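Long-range contacts in restriction endonuclease Hpy99I (Helicobacter pylori, PDB 3GOX), which is a type II restriction endonuclease of the beta-beta-alpha-Me class that binds a specific target DNA and cleaves it, probably with a metal ion in its active site: residues P141-R146 / W169-C174; D16-K21 / G33-V38. All blocks are in the same frame, centred on the assembly; numbering follows the deposited sequence.

Interaction 1. Residues P141-R146 / W169-C174. With ZN (zinc ion), chain F; nucleotides of chain D; nucleotides of chain C.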
# COMPACT_ATOMS: atom_id res chain seq x y z
N PRO A 141 -9.44 -9.04 -10.60
CA PRO A 141 -10.88 -8.74 -10.51
C PRO A 141 -11.23 -7.42 -9.82
O PRO A 141 -12.39 -6.98 -9.92
CB PRO A 141 -11.45 -9.93 -9.74
CG PRO A 141 -10.34 -10.54 -9.03
CD PRO A 141 -9.07 -10.23 -9.81
N ILE A 142 -10.26 -6.80 -9.14
CA ILE A 142 -10.53 -5.55 -8.44
C ILE A 142 -10.09 -4.37 -9.29
O ILE A 142 -10.92 -3.62 -9.81
CB ILE A 142 -9.90 -5.53 -7.03
CG1 ILE A 142 -10.47 -6.67 -6.19
CG2 ILE A 142 -10.16 -4.16 -6.35
CD1 ILE A 142 -9.89 -6.78 -4.81
N CYS A 143 -8.78 -4.24 -9.51
CA CYS A 143 -8.23 -3.12 -10.25
C CYS A 143 -8.35 -3.24 -11.77
O CYS A 143 -8.10 -2.26 -12.47
CB CYS A 143 -6.76 -2.89 -9.88
SG CYS A 143 -5.64 -4.19 -10.43
N GLU A 144 -8.69 -4.44 -12.26
CA GLU A 144 -8.91 -4.67 -13.69
C GLU A 144 -7.64 -4.54 -14.53
O GLU A 144 -7.72 -4.51 -15.76
CB GLU A 144 -10.04 -3.78 -14.24
CG GLU A 144 -11.38 -4.03 -13.54
CD GLU A 144 -12.54 -3.20 -14.06
OE1 GLU A 144 -12.35 -2.33 -14.93
OE2 GLU A 144 -13.67 -3.43 -13.58
N LYS A 145 -6.47 -4.48 -13.89
CA LYS A 145 -5.22 -4.42 -14.65
C LYS A 145 -4.84 -5.81 -15.15
O LYS A 145 -4.93 -6.79 -14.43
CB LYS A 145 -4.09 -3.79 -13.84
CG LYS A 145 -4.40 -2.37 -13.39
CD LYS A 145 -3.12 -1.58 -13.01
CE LYS A 145 -2.31 -2.19 -11.86
NZ LYS A 145 -3.04 -2.15 -10.52
N ARG A 146 -4.42 -5.87 -16.41
CA ARG A 146 -3.85 -7.08 -16.96
C ARG A 146 -2.39 -7.20 -16.56
O ARG A 146 -1.67 -6.18 -16.38
CB ARG A 146 -4.00 -7.11 -18.49
CG ARG A 146 -5.44 -7.09 -18.96
CD ARG A 146 -5.55 -7.19 -20.47
NE ARG A 146 -5.04 -5.96 -21.07
CZ ARG A 146 -5.72 -4.82 -21.16
NH1 ARG A 146 -6.99 -4.74 -20.77
NH2 ARG A 146 -5.15 -3.75 -21.69
N TRP A 169 -8.16 -14.90 -5.90
CA TRP A 169 -6.83 -14.53 -6.34
C TRP A 169 -6.88 -13.11 -6.86
O TRP A 169 -7.64 -12.81 -7.78
CB TRP A 169 -6.32 -15.49 -7.42
CG TRP A 169 -5.91 -16.82 -6.87
CD1 TRP A 169 -6.69 -17.94 -6.75
CD2 TRP A 169 -4.62 -17.18 -6.36
NE1 TRP A 169 -5.96 -18.96 -6.19
CE2 TRP A 169 -4.68 -18.52 -5.95
CE3 TRP A 169 -3.40 -16.48 -6.23
CZ2 TRP A 169 -3.59 -19.19 -5.41
CZ3 TRP A 169 -2.31 -17.14 -5.68
CH2 TRP A 169 -2.41 -18.49 -5.28
N ILE A 170 -6.07 -12.24 -6.26
CA ILE A 170 -6.00 -10.83 -6.62
C ILE A 170 -4.53 -10.41 -6.62
O ILE A 170 -3.65 -11.11 -6.10
CB ILE A 170 -6.83 -9.92 -5.64
CG1 ILE A 170 -6.30 -9.99 -4.20
CG2 ILE A 170 -8.33 -10.27 -5.68
CD1 ILE A 170 -7.01 -9.03 -3.24
N CYS A 171 -4.23 -9.24 -7.19
CA CYS A 171 -2.85 -8.76 -7.19
C CYS A 171 -2.44 -8.26 -5.80
O CYS A 171 -3.28 -7.86 -5.00
CB CYS A 171 -2.61 -7.72 -8.29
SG CYS A 171 -3.23 -6.05 -7.93
N ASP A 172 -1.15 -8.35 -5.52
CA ASP A 172 -0.57 -7.93 -4.23
C ASP A 172 -0.84 -6.45 -3.97
O ASP A 172 -1.08 -6.06 -2.83
CB ASP A 172 0.95 -8.24 -4.24
CG ASP A 172 1.67 -7.83 -2.95
OD1 ASP A 172 1.63 -8.59 -1.96
OD2 ASP A 172 2.36 -6.78 -2.95
N SER A 173 -0.83 -5.64 -5.01
CA SER A 173 -1.14 -4.21 -4.87
C SER A 173 -2.54 -4.02 -4.28
O SER A 173 -2.73 -3.29 -3.30
CB SER A 173 -1.01 -3.54 -6.23
OG SER A 173 -1.37 -2.18 -6.21
N CYS A 174 -3.54 -4.67 -4.87
CA CYS A 174 -4.91 -4.59 -4.36
C CYS A 174 -5.03 -5.17 -2.96
O CYS A 174 -5.71 -4.59 -2.11
CB CYS A 174 -5.89 -5.31 -5.30
SG CYS A 174 -6.25 -4.32 -6.77
ZN ZN F . -5.46 -5.63 -8.53
P DG D 7 -2.74 -5.79 6.89
OP1 DG D 7 -4.11 -5.81 7.47
OP2 DG D 7 -1.56 -5.95 7.76
O5' DG D 7 -2.68 -6.94 5.78
C5' DG D 7 -3.59 -6.92 4.69
C4' DG D 7 -3.22 -7.98 3.68
O4' DG D 7 -1.84 -7.77 3.26
C3' DG D 7 -3.27 -9.42 4.17
O3' DG D 7 -3.51 -10.27 3.04
C2' DG D 7 -1.86 -9.64 4.69
C1' DG D 7 -1.02 -8.84 3.69
N9 DG D 7 0.21 -8.29 4.25
C8 DG D 7 0.44 -7.92 5.56
N7 DG D 7 1.66 -7.52 5.78
C5 DG D 7 2.28 -7.61 4.55
C6 DG D 7 3.63 -7.34 4.17
O6 DG D 7 4.57 -6.98 4.89
N1 DG D 7 3.84 -7.55 2.81
C2 DG D 7 2.88 -7.98 1.92
N2 DG D 7 3.28 -8.11 0.65
N3 DG D 7 1.63 -8.27 2.26
C4 DG D 7 1.40 -8.06 3.58
P DG C 4 11.07 -6.92 -4.24
OP1 DG C 4 11.95 -7.19 -5.40
OP2 DG C 4 11.50 -5.96 -3.19
O5' DG C 4 9.66 -6.45 -4.82
C5' DG C 4 8.84 -7.37 -5.55
C4' DG C 4 7.45 -6.82 -5.76
O4' DG C 4 6.83 -6.56 -4.48
C3' DG C 4 7.34 -5.51 -6.53
O3' DG C 4 6.04 -5.46 -7.12
C2' DG C 4 7.46 -4.49 -5.41
C1' DG C 4 6.66 -5.15 -4.30
N9 DG C 4 7.07 -4.83 -2.93
C8 DG C 4 8.35 -4.79 -2.44
N7 DG C 4 8.40 -4.53 -1.16
C5 DG C 4 7.07 -4.38 -0.79
C6 DG C 4 6.49 -4.11 0.49
O6 DG C 4 7.05 -3.98 1.59
N1 DG C 4 5.11 -4.01 0.41
C2 DG C 4 4.37 -4.17 -0.74
N2 DG C 4 3.04 -4.01 -0.61
N3 DG C 4 4.89 -4.45 -1.92
C4 DG C 4 6.24 -4.54 -1.88
O HOH W 1 -0.64 -1.93 -8.90
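Cys143 and Cys174 meet through a shared zinc ion, Cys143 SG lying 2.4 Å from the zinc and Cys174 SG 2.3 Å from it. Cys171 SG is the third ligand of this contact, and Cys140 completes the tetrahedral set. Cys174 and Cys171 approach Cys143 differently: Cys174 SG also packs on the flank of Cys143, 3.5 Å from its CB, whereas Cys171 SG meets Cys143 SG only sulphur to sulphur, 3.9 Å apart, as neighbouring corners round the zinc. In Cys171, SG sits between the backbone N and the carbonyl carbon (chi1 78°), from where it caps helix 172-180 by accepting from Cys174 N, a bond of 3.4 Å and 163°. Lys145 N likewise gives a hydrogen bond to Cys143 SG, so two of the sulphurs take backbone N-H groups, which would be expected to temper their negative charge.

Beside the zinc site the contact is apolar. Ile170 CG2 receives Pro141 CG and Ile142 CD1, each at 3.9 Å; the proline ring crosses Ile170 at about a right angle, the isoleucine obliquely. A water links Lys145 NZ to Ser173 OG. Asp172 OD1, at the helix start, accepts from N2 of DG7 of chain D at 3.1 Å. Two CxxC turns gripping one zinc, the second running from a strand into a helix, form a Cys4 zinc site, consistent with the beta-beta-alpha-Me fold named for this enzyme.

Interaction 2. Residues D16-K21 / G33-V38; sequences DFVIAK and GVIRAV
Phe17 and Val34 sit opposite each other as a non-hydrogen-bonded antiparallel pair, with Val34 CG2 over one face of the phenyl ring near its rim and Phe17 CE1 3.8 Å from Val34 CB. Next along, Val18 and Gly33 exchange both backbone bonds: Val18 N gives to Gly33 O at 2.9 Å and Gly33 N to Val18 O at 2.8 Å. A third bond, from Ile35 N to Asp16 O, closes the ladder with a nearly straight approach to the carbonyl. Val18, on the face away from Phe17, is crossed by Ile35 at about a right angle, and Ile35 CD1 touches both valine methyls, 4.0 Å from Val18 CG2.

This dense patch ends abruptly. The strand segments run at 119° to each other, so they splay: Ile19 and Lys21 bond to Glu62 and Glu60, while Ala20 still bonds to Asn30 and Ser31. Arg36 to Val38 continue beside strand 42-47, where Arg36 and Ala37 form a classic beta bulge. Lys21 and Arg36 are exposed, though Arg36 also packs on Val137 of the second subunit, and Asp16 OD2 turns to Lys13 N. Short, strongly twisted antiparallel strands, joined here as a beta hairpin, are characteristic of the small SH3-type barrel, consistent with the SH3 domain assigned here.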
# COMPACT_ATOMS: atom_id res chain seq x y z
N ASP A 16 3.07 18.39 26.12
CA ASP A 16 4.12 17.43 26.48
C ASP A 16 3.57 16.01 26.46
O ASP A 16 2.38 15.78 26.68
CB ASP A 16 4.67 17.66 27.89
CG ASP A 16 5.54 18.89 28.02
OD1 ASP A 16 5.97 19.48 27.00
OD2 ASP A 16 5.84 19.22 29.19
N PHE A 17 4.46 15.06 26.21
CA PHE A 17 4.13 13.63 26.25
C PHE A 17 4.63 12.94 27.51
O PHE A 17 5.71 13.25 28.02
CB PHE A 17 4.67 12.93 25.00
CG PHE A 17 3.91 13.29 23.76
CD1 PHE A 17 2.74 12.63 23.43
CD2 PHE A 17 4.34 14.32 22.95
CE1 PHE A 17 2.03 12.99 22.30
CE2 PHE A 17 3.63 14.68 21.82
CZ PHE A 17 2.47 14.01 21.50
N VAL A 18 3.82 12.03 28.03
CA VAL A 18 4.10 11.32 29.25
C VAL A 18 3.70 9.86 29.10
O VAL A 18 2.90 9.52 28.20
CB VAL A 18 3.31 11.90 30.45
CG1 VAL A 18 3.81 13.31 30.76
CG2 VAL A 18 1.80 11.90 30.17
N ILE A 19 4.23 9.03 30.00
CA ILE A 19 3.68 7.70 30.19
C ILE A 19 3.11 7.60 31.60
O ILE A 19 3.58 8.25 32.54
CB ILE A 19 4.71 6.57 29.96
CG1 ILE A 19 5.96 6.79 30.80
CG2 ILE A 19 5.00 6.45 28.45
CD1 ILE A 19 6.96 5.65 30.70
N ALA A 20 2.10 6.76 31.74
CA ALA A 20 1.62 6.34 33.05
C ALA A 20 2.67 5.45 33.70
O ALA A 20 3.06 4.44 33.13
CB ALA A 20 0.29 5.58 32.92
N LYS A 21 3.11 5.82 34.90
CA LYS A 21 4.04 4.98 35.64
C LYS A 21 3.39 3.71 36.17
O LYS A 21 4.04 2.68 36.25
CB LYS A 21 4.64 5.75 36.82
CG LYS A 21 5.56 6.88 36.43
CD LYS A 21 6.07 7.65 37.67
CE LYS A 21 7.23 6.93 38.32
NZ LYS A 21 8.05 7.87 39.13
N GLY A 33 0.40 9.35 26.87
CA GLY A 33 -0.60 10.41 26.86
C GLY A 33 0.02 11.74 26.53
O GLY A 33 1.24 11.93 26.62
N VAL A 34 -0.84 12.67 26.12
CA VAL A 34 -0.46 14.06 25.88
C VAL A 34 -1.16 14.95 26.93
O VAL A 34 -2.34 14.75 27.28
CB VAL A 34 -0.78 14.49 24.44
CG1 VAL A 34 -2.24 14.37 24.12
CG2 VAL A 34 -0.27 15.90 24.19
N ILE A 35 -0.44 15.94 27.46
CA ILE A 35 -0.99 16.84 28.46
C ILE A 35 -1.92 17.84 27.80
O ILE A 35 -1.51 18.54 26.87
CB ILE A 35 0.13 17.59 29.21
CG1 ILE A 35 1.11 16.59 29.84
CG2 ILE A 35 -0.45 18.58 30.24
CD1 ILE A 35 0.48 15.66 30.77
N ARG A 36 -3.18 17.91 28.27
CA ARG A 36 -4.21 18.76 27.69
C ARG A 36 -4.61 19.95 28.55
O ARG A 36 -5.17 20.92 28.05
CB ARG A 36 -5.47 17.92 27.35
CG ARG A 36 -5.26 16.86 26.27
CD ARG A 36 -4.58 17.37 25.00
NE ARG A 36 -5.13 16.78 23.79
CZ ARG A 36 -4.57 16.85 22.59
NH1 ARG A 36 -3.39 17.45 22.44
NH2 ARG A 36 -5.18 16.28 21.55
N ALA A 37 -4.38 19.83 29.85
CA ALA A 37 -4.53 20.95 30.77
C ALA A 37 -3.66 20.69 31.98
O ALA A 37 -3.34 19.56 32.28
CB ALA A 37 -6.00 21.14 31.18
N VAL A 38 -3.27 21.78 32.65
CA VAL A 38 -2.46 21.73 33.86
C VAL A 38 -3.20 22.43 35.00
O VAL A 38 -3.68 23.55 34.84
CB VAL A 38 -1.08 22.41 33.64
CG1 VAL A 38 -0.29 22.44 34.95
CG2 VAL A 38 -0.28 21.70 32.54

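How the interactions relate
Interaction 2 comes first along the chain and closes before interaction 1 opens. Their centres are 44 Å apart, their nearest atoms about 31 Å, and they lie on opposite sides of the chain's centre, sharing no strand or helix. Interaction 2 belongs to the five-stranded SH3-type sheet; interaction 1 knits a zinc-bound loop to the two-stranded sheet and helix of the nuclease finger. The dimer brings the two kinds of contact together: Arg146 gives hydrogen bonds to the carbonyl oxygens of Ile48 and Gly49 of the second subunit, and Val34 packs on Val137 of that subunit, so that parts of the SH3-type domain of one subunit touch the nuclease part of the other.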